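Local coordinates for ThiJ/PfpI family protein (Francisella tularensis subsp. novicida, PDB 4P5P) that belongs to the Hsp31-like branch of the DJ-1/PfpI family and may act as a glyoxalase III, with a flavodoxin-like fold and a reputed role in virulence, at residues M1-S10 against K38-G49; I150-N160 against E177-S188. All coordinates share one frame; numbering follows the deposited sequence. Where two conformers were deposited one is given.

Contact 1: residues M1-S10 against K38-G49; sequences MKNVLMVTTS and KNINIDIVSIMG
Lys2 to Thr8 and Ile40 to Ser46 pair as neighbouring parallel strands, their short axes 4.6 Å apart at closest and 23° from exactly parallel, joined by backbone hydrogen bonds that begin at Lys2 N to Asn39 O. With helix 26-35 they form the first beta-alpha-beta unit of the flavodoxin-like fold. That helix covers the face bearing Met6, Ile40 and Ile42, joined there by Val4; the beta-branched valine and isoleucines suit extended backbone. Ile42 holds its CG2 methyl opposite its own backbone N, and the methyl meets Met6 CG at 3.6 Å and SD beside it; the unbranched thioether then runs on toward Leu28 of the helix. On the other face, Val45 CG2 packs 3.8 Å from Val7 CG2, while the Leu5 side chain crosses that of Val45 at about a right angle, CD1 touching its methyls. Nearer the start of the strands this face turns polar: Asn41 ND2 makes a weak bond to Asn3 OD1, the amide planes 64° apart, and a second bond to Asp43 OD1, reached from above the carboxylate plane. The other carboxylate oxygen, Asp43 OD2, is held by Tyr93. Beyond the strands a small hydroxyl replaces the backbone as acceptor: Ser10 OG takes the N-H of Met48 at 2.8 Å and donates to a water, which in turn donates to Gly49 O at 2.8 Å.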
loop_
_atom_site.group_PDB
_atom_site.type_symbol
_atom_site.label_atom_id
_atom_site.label_comp_id
_atom_site.label_asym_id
_atom_site.label_seq_id
_atom_site.Cartn_x
_atom_site.Cartn_y
_atom_site.Cartn_z
ATOM N N MET A 1 -15.069 -10.778 14.721
ATOM C CA MET A 1 -14.856 -9.451 14.072
ATOM C C MET A 1 -13.385 -9.290 13.717
ATOM O O MET A 1 -12.526 -9.409 14.586
ATOM C CB MET A 1 -15.309 -8.325 15.002
ATOM C CG MET A 1 -15.237 -6.927 14.396
ATOM S SD MET A 1 -16.456 -6.627 13.096
ATOM C CE MET A 1 -17.849 -6.013 14.037
ATOM N N LYS A 2 -13.099 -9.036 12.445
ATOM C CA LYS A 2 -11.736 -8.765 11.999
ATOM C C LYS A 2 -11.566 -7.254 11.880
ATOM O O LYS A 2 -12.516 -6.542 11.595
ATOM C CB LYS A 2 -11.447 -9.432 10.656
ATOM C CG LYS A 2 -11.492 -10.956 10.659
ATOM C CD LYS A 2 -10.269 -11.542 11.350
ATOM C CE LYS A 2 -10.352 -13.066 11.387
ATOM N NZ LYS A 2 -9.267 -13.643 12.227
ATOM N N ASN A 3 -10.356 -6.775 12.112
ATOM C CA ASN A 3 -10.069 -5.352 12.013
ATOM C C ASN A 3 -8.838 -5.122 11.152
ATOM O O ASN A 3 -7.758 -5.640 11.444
ATOM C CB ASN A 3 -9.885 -4.739 13.397
ATOM C CG ASN A 3 -11.198 -4.549 14.118
ATOM O OD1 ASN A 3 -11.938 -3.602 13.846
ATOM N ND2 ASN A 3 -11.501 -5.455 15.039
ATOM N N VAL A 4 -9.017 -4.353 10.078
ATOM C CA VAL A 4 -7.985 -4.131 9.076
ATOM C C VAL A 4 -7.593 -2.662 9.028
ATOM O O VAL A 4 -8.459 -1.792 9.003
ATOM C CB VAL A 4 -8.482 -4.569 7.678
ATOM C CG1 VAL A 4 -7.437 -4.290 6.598
ATOM C CG2 VAL A 4 -8.892 -6.048 7.691
ATOM N N LEU A 5 -6.291 -2.395 9.026
ATOM C CA LEU A 5 -5.762 -1.035 8.906
ATOM C C LEU A 5 -5.234 -0.797 7.493
ATOM O O LEU A 5 -4.340 -1.502 7.044
ATOM C CB LEU A 5 -4.656 -0.794 9.934
ATOM C CG LEU A 5 -4.117 0.637 9.970
ATOM C CD1 LEU A 5 -5.172 1.580 10.491
ATOM C CD2 LEU A 5 -2.870 0.692 10.800
ATOM N N MET A 6 -5.778 0.196 6.808
ATOM C CA MET A 6 -5.302 0.589 5.491
ATOM C C MET A 6 -4.560 1.911 5.642
ATOM O O MET A 6 -5.034 2.820 6.337
ATOM C CB MET A 6 -6.459 0.709 4.493
ATOM C CG MET A 6 -7.147 -0.619 4.203
ATOM S SD MET A 6 -8.282 -0.528 2.804
ATOM C CE MET A 6 -7.142 -0.378 1.438
ATOM N N VAL A 7 -3.397 1.990 5.000
ATOM C CA VAL A 7 -2.466 3.099 5.128
ATOM C C VAL A 7 -2.171 3.750 3.780
ATOM O O VAL A 7 -1.812 3.078 2.816
ATOM C CB VAL A 7 -1.124 2.619 5.739
ATOM C CG1 VAL A 7 -0.156 3.773 5.927
ATOM C CG2 VAL A 7 -1.353 1.929 7.070
ATOM N N THR A 8 -2.283 5.079 3.730
ATOM C CA THR A 8 -1.981 5.839 2.526
ATOM C C THR A 8 -0.813 6.774 2.725
ATOM O O THR A 8 -0.481 7.153 3.856
ATOM C CB THR A 8 -3.144 6.721 2.058
ATOM O OG1 THR A 8 -3.207 7.893 2.884
ATOM C CG2 THR A 8 -4.467 5.974 2.099
ATOM N N THR A 9 -0.205 7.145 1.607
ATOM C CA THR A 9 0.753 8.230 1.569
ATOM C C THR A 9 0.120 9.570 1.964
ATOM O O THR A 9 -1.097 9.737 1.875
ATOM C CB THR A 9 1.365 8.351 0.148
ATOM O OG1 THR A 9 2.438 9.292 0.150
ATOM C CG2 THR A 9 0.314 8.792 -0.853
ATOM N N SER A 10 0.984 10.506 2.381
ATOM C CA SER A 10 0.626 11.909 2.609
ATOM C C SER A 10 1.408 12.846 1.680
ATOM O O SER A 10 1.259 14.076 1.743
ATOM C CB SER A 10 0.885 12.288 4.073
ATOM O OG SER A 10 -0.056 11.656 4.925
ATOM N N LYS A 38 -20.006 -7.151 7.355
ATOM C CA LYS A 38 -20.484 -6.966 8.723
ATOM C C LYS A 38 -19.551 -7.584 9.759
ATOM O O LYS A 38 -19.661 -7.273 10.948
ATOM C CB LYS A 38 -21.900 -7.535 8.878
ATOM C CG LYS A 38 -22.932 -6.635 8.206
ATOM C CD LYS A 38 -24.330 -7.174 8.336
ATOM C CE LYS A 38 -25.328 -6.244 7.687
ATOM N NZ LYS A 38 -26.716 -6.755 7.829
ATOM N N ASN A 39 -18.625 -8.438 9.316
ATOM C CA ASN A 39 -17.675 -9.053 10.235
ATOM C C ASN A 39 -16.222 -8.615 10.018
ATOM O O ASN A 39 -15.317 -9.118 10.683
ATOM C CB ASN A 39 -17.783 -10.568 10.136
ATOM C CG ASN A 39 -19.092 -11.086 10.707
ATOM O OD1 ASN A 39 -19.533 -10.648 11.775
ATOM N ND2 ASN A 39 -19.734 -11.997 9.986
ATOM N N ILE A 40 -16.010 -7.672 9.108
ATOM C CA ILE A 40 -14.677 -7.116 8.873
ATOM C C ILE A 40 -14.739 -5.597 8.812
ATOM O O ILE A 40 -15.343 -5.016 7.907
ATOM C CB ILE A 40 -14.031 -7.619 7.561
ATOM C CG1 ILE A 40 -13.945 -9.143 7.524
ATOM C CG2 ILE A 40 -12.623 -7.053 7.414
ATOM C CD1 ILE A 40 -13.534 -9.695 6.177
ATOM N N ASN A 41 -14.092 -4.980 9.787
ATOM C CA ASN A 41 -14.018 -3.532 9.888
ATOM C C ASN A 41 -12.725 -3.032 9.266
ATOM O O ASN A 41 -11.692 -3.668 9.409
ATOM C CB ASN A 41 -14.115 -3.112 11.361
ATOM C CG ASN A 41 -13.884 -1.633 11.570
ATOM O OD1 ASN A 41 -14.769 -0.818 11.301
ATOM N ND2 ASN A 41 -12.700 -1.274 12.077
ATOM N N ILE A 42 -12.792 -1.901 8.568
ATOM C CA ILE A 42 -11.602 -1.290 8.005
ATOM C C ILE A 42 -11.466 0.135 8.504
ATOM O O ILE A 42 -12.394 0.941 8.366
ATOM C CB ILE A 42 -11.626 -1.269 6.467
ATOM C CG1 ILE A 42 -11.799 -2.686 5.927
ATOM C CG2 ILE A 42 -10.326 -0.642 5.932
ATOM C CD1 ILE A 42 -11.934 -2.755 4.416
ATOM N N ASP A 43 -10.295 0.440 9.049
ATOM C CA ASP A 43 -9.929 1.802 9.422
ATOM C C ASP A 43 -8.855 2.290 8.469
ATOM O O ASP A 43 -8.022 1.518 8.035
ATOM C CB ASP A 43 -9.430 1.869 10.865
ATOM C CG ASP A 43 -10.506 1.516 11.874
ATOM O OD1 ASP A 43 -11.707 1.692 11.583
ATOM O OD2 ASP A 43 -10.147 1.087 12.989
ATOM N N ILE A 44 -8.900 3.571 8.143
ATOM C CA ILE A 44 -7.974 4.184 7.204
ATOM C C ILE A 44 -7.157 5.262 7.898
ATOM O O ILE A 44 -7.709 6.068 8.650
ATOM C CB ILE A 44 -8.742 4.803 6.018
ATOM C CG1 ILE A 44 -9.505 3.713 5.258
ATOM C CG2 ILE A 44 -7.804 5.546 5.069
ATOM C CD1 ILE A 44 -10.560 4.250 4.302
ATOM N N VAL A 45 -5.854 5.258 7.646
ATOM C CA VAL A 45 -4.957 6.310 8.113
ATOM C C VAL A 45 -4.009 6.731 7.008
ATOM O O VAL A 45 -3.819 6.008 6.025
ATOM C CB VAL A 45 -4.119 5.876 9.330
ATOM C CG1 VAL A 45 -5.026 5.566 10.506
ATOM C CG2 VAL A 45 -3.227 4.688 8.992
ATOM N N SER A 46 -3.412 7.902 7.174
ATOM C CA SER A 46 -2.330 8.337 6.313
ATOM C C SER A 46 -1.079 8.533 7.141
ATOM O O SER A 46 -1.121 8.500 8.363
ATOM C CB SER A 46 -2.689 9.632 5.593
ATOM O OG SER A 46 -2.786 10.723 6.498
ATOM N N ILE A 47 0.037 8.733 6.477
ATOM C CA ILE A 47 1.289 8.947 7.188
ATOM C C ILE A 47 1.207 10.162 8.109
ATOM O O ILE A 47 1.559 10.075 9.286
ATOM C CB ILE A 47 2.444 9.118 6.200
ATOM C CG1 ILE A 47 2.691 7.813 5.435
ATOM C CG2 ILE A 47 3.723 9.533 6.930
ATOM C CD1 ILE A 47 3.055 6.596 6.302
ATOM N N MET A 48 0.738 11.290 7.597
ATOM C CA MET A 48 0.825 12.542 8.349
ATOM C C MET A 48 -0.502 12.917 8.997
ATOM O O MET A 48 -0.552 13.781 9.867
ATOM C CB MET A 48 1.287 13.684 7.442
ATOM C CG MET A 48 2.749 13.606 7.007
ATOM S SD MET A 48 3.954 13.721 8.346
ATOM C CE MET A 48 3.402 15.192 9.197
ATOM N N GLY A 49 -1.577 12.262 8.589
ATOM C CA GLY A 49 -2.901 12.707 8.993
ATOM C C GLY A 49 -3.303 13.902 8.138
ATOM O O GLY A 49 -2.513 14.408 7.323
HETATM O O HOH W 1 -2.038 13.524 4.732
#

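Contact 2: residues I150-N160 against E177-S188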
loop_
_atom_site.group_PDB
_atom_site.type_symbol
_atom_site.label_atom_id
_atom_site.label_comp_id
_atom_site.label_asym_id
_atom_site.label_seq_id
_atom_site.Cartn_x
_atom_site.Cartn_y
_atom_site.Cartn_z
ATOM N N ILE A 150 11.619 -9.187 4.643
ATOM C CA ILE A 150 11.242 -9.699 3.328
ATOM C C ILE A 150 12.377 -10.448 2.637
ATOM O O ILE A 150 12.177 -10.942 1.525
ATOM C CB ILE A 150 10.737 -8.589 2.361
ATOM C CG1 ILE A 150 11.854 -7.612 1.978
ATOM C CG2 ILE A 150 9.544 -7.862 2.968
ATOM C CD1 ILE A 150 11.420 -6.589 0.949
ATOM N N ARG A 151 13.548 -10.558 3.262
ATOM C CA ARG A 151 14.624 -11.345 2.641
ATOM C C ARG A 151 14.156 -12.786 2.430
ATOM O O ARG A 151 13.502 -13.370 3.284
ATOM C CB ARG A 151 15.914 -11.308 3.469
ATOM C CG ARG A 151 15.910 -12.126 4.744
ATOM C CD ARG A 151 17.051 -11.645 5.646
ATOM N NE ARG A 151 17.297 -12.488 6.813
ATOM C CZ ARG A 151 16.502 -12.567 7.874
ATOM N NH1 ARG A 151 15.374 -11.865 7.924
ATOM N NH2 ARG A 151 16.846 -13.349 8.895
ATOM N N ASP A 152 14.479 -13.315 1.255
ATOM C CA ASP A 152 14.158 -14.687 0.856
ATOM C C ASP A 152 12.663 -14.912 0.613
ATOM O O ASP A 152 12.238 -16.048 0.391
ATOM C CB ASP A 152 14.676 -15.694 1.901
ATOM C CG ASP A 152 16.167 -15.554 2.151
ATOM O OD1 ASP A 152 16.890 -15.262 1.179
ATOM O OD2 ASP A 152 16.616 -15.736 3.309
ATOM N N LYS A 153 11.862 -13.850 0.624
ATOM C CA LYS A 153 10.429 -13.990 0.390
ATOM C C LYS A 153 10.065 -13.556 -1.023
ATOM O O LYS A 153 10.676 -12.650 -1.585
ATOM C CB LYS A 153 9.641 -13.199 1.433
ATOM C CG LYS A 153 9.798 -13.811 2.825
ATOM C CD LYS A 153 8.847 -13.237 3.841
ATOM C CE LYS A 153 8.962 -13.975 5.177
ATOM N NZ LYS A 153 10.345 -13.935 5.741
ATOM N N GLU A 154 9.074 -14.238 -1.590
ATOM C CA GLU A 154 8.574 -13.908 -2.914
ATOM C C GLU A 154 7.650 -12.704 -2.838
ATOM O O GLU A 154 6.651 -12.724 -2.121
ATOM C CB GLU A 154 7.851 -15.105 -3.523
ATOM C CG GLU A 154 8.752 -16.321 -3.575
ATOM C CD GLU A 154 8.164 -17.471 -4.345
ATOM O OE1 GLU A 154 8.795 -18.553 -4.357
ATOM O OE2 GLU A 154 7.077 -17.301 -4.934
ATOM N N VAL A 155 8.025 -11.657 -3.558
ATOM C CA VAL A 155 7.263 -10.419 -3.606
ATOM C C VAL A 155 7.140 -9.908 -5.036
ATOM O O VAL A 155 7.873 -10.331 -5.946
ATOM C CB VAL A 155 7.913 -9.292 -2.739
ATOM C CG1 VAL A 155 8.131 -9.749 -1.310
ATOM C CG2 VAL A 155 9.232 -8.806 -3.359
ATOM N N THR A 156 6.193 -8.999 -5.228
ATOM C CA THR A 156 6.136 -8.174 -6.418
ATOM C C THR A 156 5.876 -6.734 -5.995
ATOM O O THR A 156 5.970 -6.406 -4.801
ATOM C CB THR A 156 5.052 -8.678 -7.409
ATOM O OG1 THR A 156 5.156 -7.971 -8.649
ATOM C CG2 THR A 156 3.650 -8.513 -6.834
ATOM N N GLY A 157 5.568 -5.889 -6.971
ATOM C CA GLY A 157 5.396 -4.459 -6.771
ATOM C C GLY A 157 5.562 -3.793 -8.123
ATOM O O GLY A 157 5.880 -4.471 -9.097
ATOM N N PHE A 158 5.335 -2.484 -8.199
ATOM C CA PHE A 158 5.374 -1.765 -9.473
ATOM C C PHE A 158 6.709 -2.011 -10.187
ATOM O O PHE A 158 7.778 -1.764 -9.632
ATOM C CB PHE A 158 5.143 -0.273 -9.225
ATOM C CG PHE A 158 4.632 0.490 -10.419
ATOM C CD1 PHE A 158 3.294 0.420 -10.793
ATOM C CD2 PHE A 158 5.475 1.304 -11.146
ATOM C CE1 PHE A 158 2.820 1.148 -11.878
ATOM C CE2 PHE A 158 5.007 2.028 -12.218
ATOM C CZ PHE A 158 3.678 1.951 -12.583
ATOM N N SER A 159 6.645 -2.491 -11.425
ATOM C CA SER A 159 7.836 -2.997 -12.105
ATOM C C SER A 159 8.620 -1.875 -12.773
ATOM O O SER A 159 8.068 -0.826 -13.080
ATOM C CB SER A 159 7.444 -4.053 -13.145
ATOM O OG SER A 159 6.787 -3.464 -14.246
ATOM N N ASN A 160 9.911 -2.104 -13.006
ATOM C CA ASN A 160 10.727 -1.131 -13.724
ATOM C C ASN A 160 10.193 -0.864 -15.128
ATOM O O ASN A 160 10.266 0.254 -15.624
ATOM C CB ASN A 160 12.175 -1.608 -13.806
ATOM C CG ASN A 160 12.886 -1.502 -12.490
ATOM O OD1 ASN A 160 12.440 -0.790 -11.601
ATOM N ND2 ASN A 160 14.005 -2.205 -12.355
ATOM N N GLU A 177 11.576 -1.914 -7.678
ATOM C CA GLU A 177 12.024 -3.259 -8.002
ATOM C C GLU A 177 13.464 -3.501 -7.557
ATOM O O GLU A 177 13.769 -4.508 -6.913
ATOM C CB GLU A 177 11.884 -3.508 -9.512
ATOM C CG GLU A 177 12.476 -4.828 -9.972
ATOM C CD GLU A 177 12.185 -5.151 -11.435
ATOM O OE1 GLU A 177 12.823 -6.092 -11.944
ATOM O OE2 GLU A 177 11.331 -4.492 -12.069
ATOM N N ASP A 178 14.357 -2.584 -7.912
ATOM C CA ASP A 178 15.766 -2.759 -7.571
ATOM C C ASP A 178 15.943 -2.790 -6.043
ATOM O O ASP A 178 16.743 -3.565 -5.512
ATOM C CB ASP A 178 16.626 -1.650 -8.184
ATOM C CG ASP A 178 16.670 -1.700 -9.717
ATOM O OD1 ASP A 178 16.153 -2.655 -10.325
ATOM O OD2 ASP A 178 17.245 -0.774 -10.323
ATOM N N SER A 179 15.184 -1.960 -5.333
ATOM C CA SER A 179 15.305 -1.900 -3.870
ATOM C C SER A 179 14.832 -3.167 -3.182
ATOM O O SER A 179 15.391 -3.578 -2.174
ATOM C CB SER A 179 14.529 -0.710 -3.314
ATOM O OG SER A 179 15.276 0.478 -3.429
ATOM N N LEU A 180 13.782 -3.783 -3.714
ATOM C CA LEU A 180 13.287 -5.040 -3.164
ATOM C C LEU A 180 14.333 -6.144 -3.365
ATOM O O LEU A 180 14.562 -6.963 -2.476
ATOM C CB LEU A 180 11.956 -5.412 -3.818
ATOM C CG LEU A 180 10.805 -4.467 -3.445
ATOM C CD1 LEU A 180 9.614 -4.618 -4.376
ATOM C CD2 LEU A 180 10.372 -4.704 -2.004
ATOM N N VAL A 181 14.980 -6.147 -4.529
ATOM C CA VAL A 181 16.051 -7.101 -4.788
ATOM C C VAL A 181 17.222 -6.843 -3.837
ATOM O O VAL A 181 17.748 -7.781 -3.227
ATOM C CB VAL A 181 16.519 -7.039 -6.265
ATOM C CG1 VAL A 181 17.801 -7.850 -6.488
ATOM C CG2 VAL A 181 15.410 -7.555 -7.196
ATOM N N GLU A 182 17.626 -5.587 -3.688
ATOM C CA GLU A 182 18.712 -5.271 -2.756
ATOM C C GLU A 182 18.398 -5.695 -1.317
ATOM O O GLU A 182 19.308 -6.058 -0.560
ATOM C CB GLU A 182 19.056 -3.774 -2.759
ATOM C CG GLU A 182 20.184 -3.467 -1.751
ATOM C CD GLU A 182 20.758 -2.069 -1.840
ATOM O OE1 GLU A 182 21.686 -1.777 -1.048
ATOM O OE2 GLU A 182 20.287 -1.267 -2.676
ATOM N N ALA A 183 17.123 -5.633 -0.940
ATOM C CA ALA A 183 16.694 -6.018 0.401
ATOM C C ALA A 183 16.744 -7.533 0.629
ATOM O O ALA A 183 16.576 -8.004 1.755
ATOM C CB ALA A 183 15.303 -5.503 0.668
ATOM N N GLY A 184 16.946 -8.285 -0.447
ATOM C CA GLY A 184 17.063 -9.730 -0.362
ATOM C C GLY A 184 15.803 -10.485 -0.743
ATOM O O GLY A 184 15.751 -11.712 -0.654
ATOM N N ALA A 185 14.772 -9.759 -1.155
ATOM C CA ALA A 185 13.534 -10.404 -1.587
ATOM C C ALA A 185 13.696 -11.049 -2.963
ATOM O O ALA A 185 14.603 -10.697 -3.730
ATOM C CB ALA A 185 12.381 -9.402 -1.611
ATOM N N LYS A 186 12.817 -12.010 -3.244
ATOM C CA LYS A 186 12.736 -12.648 -4.553
ATOM C C LYS A 186 11.654 -11.929 -5.330
ATOM O O LYS A 186 10.470 -12.235 -5.170
ATOM C CB LYS A 186 12.423 -14.137 -4.406
ATOM C CG LYS A 186 13.499 -14.887 -3.628
ATOM C CD LYS A 186 13.082 -16.293 -3.262
ATOM C CE LYS A 186 14.107 -16.923 -2.331
ATOM N NZ LYS A 186 13.716 -18.299 -1.919
ATOM N N TYR A 187 12.067 -10.961 -6.147
ATOM C CA TYR A 187 11.151 -10.141 -6.921
ATOM C C TYR A 187 10.765 -10.798 -8.228
ATOM O O TYR A 187 11.614 -11.329 -8.937
ATOM C CB TYR A 187 11.754 -8.766 -7.227
ATOM C CG TYR A 187 10.788 -7.890 -8.013
ATOM C CD1 TYR A 187 10.736 -7.949 -9.398
ATOM C CD2 TYR A 187 9.885 -7.052 -7.364
ATOM C CE1 TYR A 187 9.848 -7.189 -10.114
ATOM C CE2 TYR A 187 8.987 -6.274 -8.082
ATOM C CZ TYR A 187 8.970 -6.359 -9.468
ATOM O OH TYR A 187 8.104 -5.625 -10.243
ATOM N N SER A 188 9.481 -10.734 -8.544
ATOM C CA SER A 188 8.999 -11.129 -9.867
ATOM C C SER A 188 7.854 -10.229 -10.292
ATOM O O SER A 188 7.264 -9.525 -9.471
ATOM C CB SER A 188 8.546 -12.589 -9.892
ATOM O OG SER A 188 7.376 -12.788 -9.127
HETATM O O HOH W 2 10.166 -0.602 -9.888
HETATM O O HOH W 3 14.833 -4.228 -14.019
#
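Tyr187 OH donates to Gly157 O at 2.8 Å, the acceptor lying at the ring's edge while the hydroxyl stands above the carbonyl plane. A chi1 of -179° puts the Tyr187 ring opposite the backbone N and lays it along residues 155-157; Glu177 CG lies 3.5 Å above the plane of one ring face, offset toward the rim. The extended Glu177 chain brings OE2 to Asn160 N, 2.9 Å away in a nearly straight bond, with carboxylate and Asn160 amide stacked 13° apart. Asn160 ND2 reaches Asp178 OD1 at 3.0 Å; OD1 lies in the Asn160 amide plane, while ND2 approaches from above the carboxylate. Ser175 holds Asn160 OD1. Thr156 OG1 donates to Ser188 O at 2.7 Å, continuing the short parallel pairing of Glu154 and Val155 with Lys186 and Tyr187, a two-strand sheet beside the main flavodoxin-like one. Under it, Ile150 CD1 meets Leu180 CD2 and the small methyls of Ala183 and Ala185, which leave room for it, and Val155 CG2 meets Ala185 CB at 3.7 Å. Positioning this layer, a Schellman motif ends helix 176-182 at Gly184, whose positive phi suits glycine, and a type II turn from Ile150 to Lys153 presents Asp152 N to Gly184 O at 2.8 Å. Farther out, Lys198 salt-bridges Glu154 OE2.

From the N terminus, the chain runs out along strand 2-8, returns through helix 26-35 and comes back beside its start, so contact 1 closes a loop of 27 residues. It then passes through the strands 83-84, 95-98 and 127-130 before 150-160 begins. Contact 2 closes a shorter loop, 16 residues including helix 160-165, on meeting 177-188. The two loops follow in series, neither enclosing nor crossing the other. Contact 1 joins two strands inside the main sheet; contact 2 ties the small two-strand sheet to helix 176-182. They lie on opposite sides of the chain's centre, their own centres 25 Å apart, and do not touch.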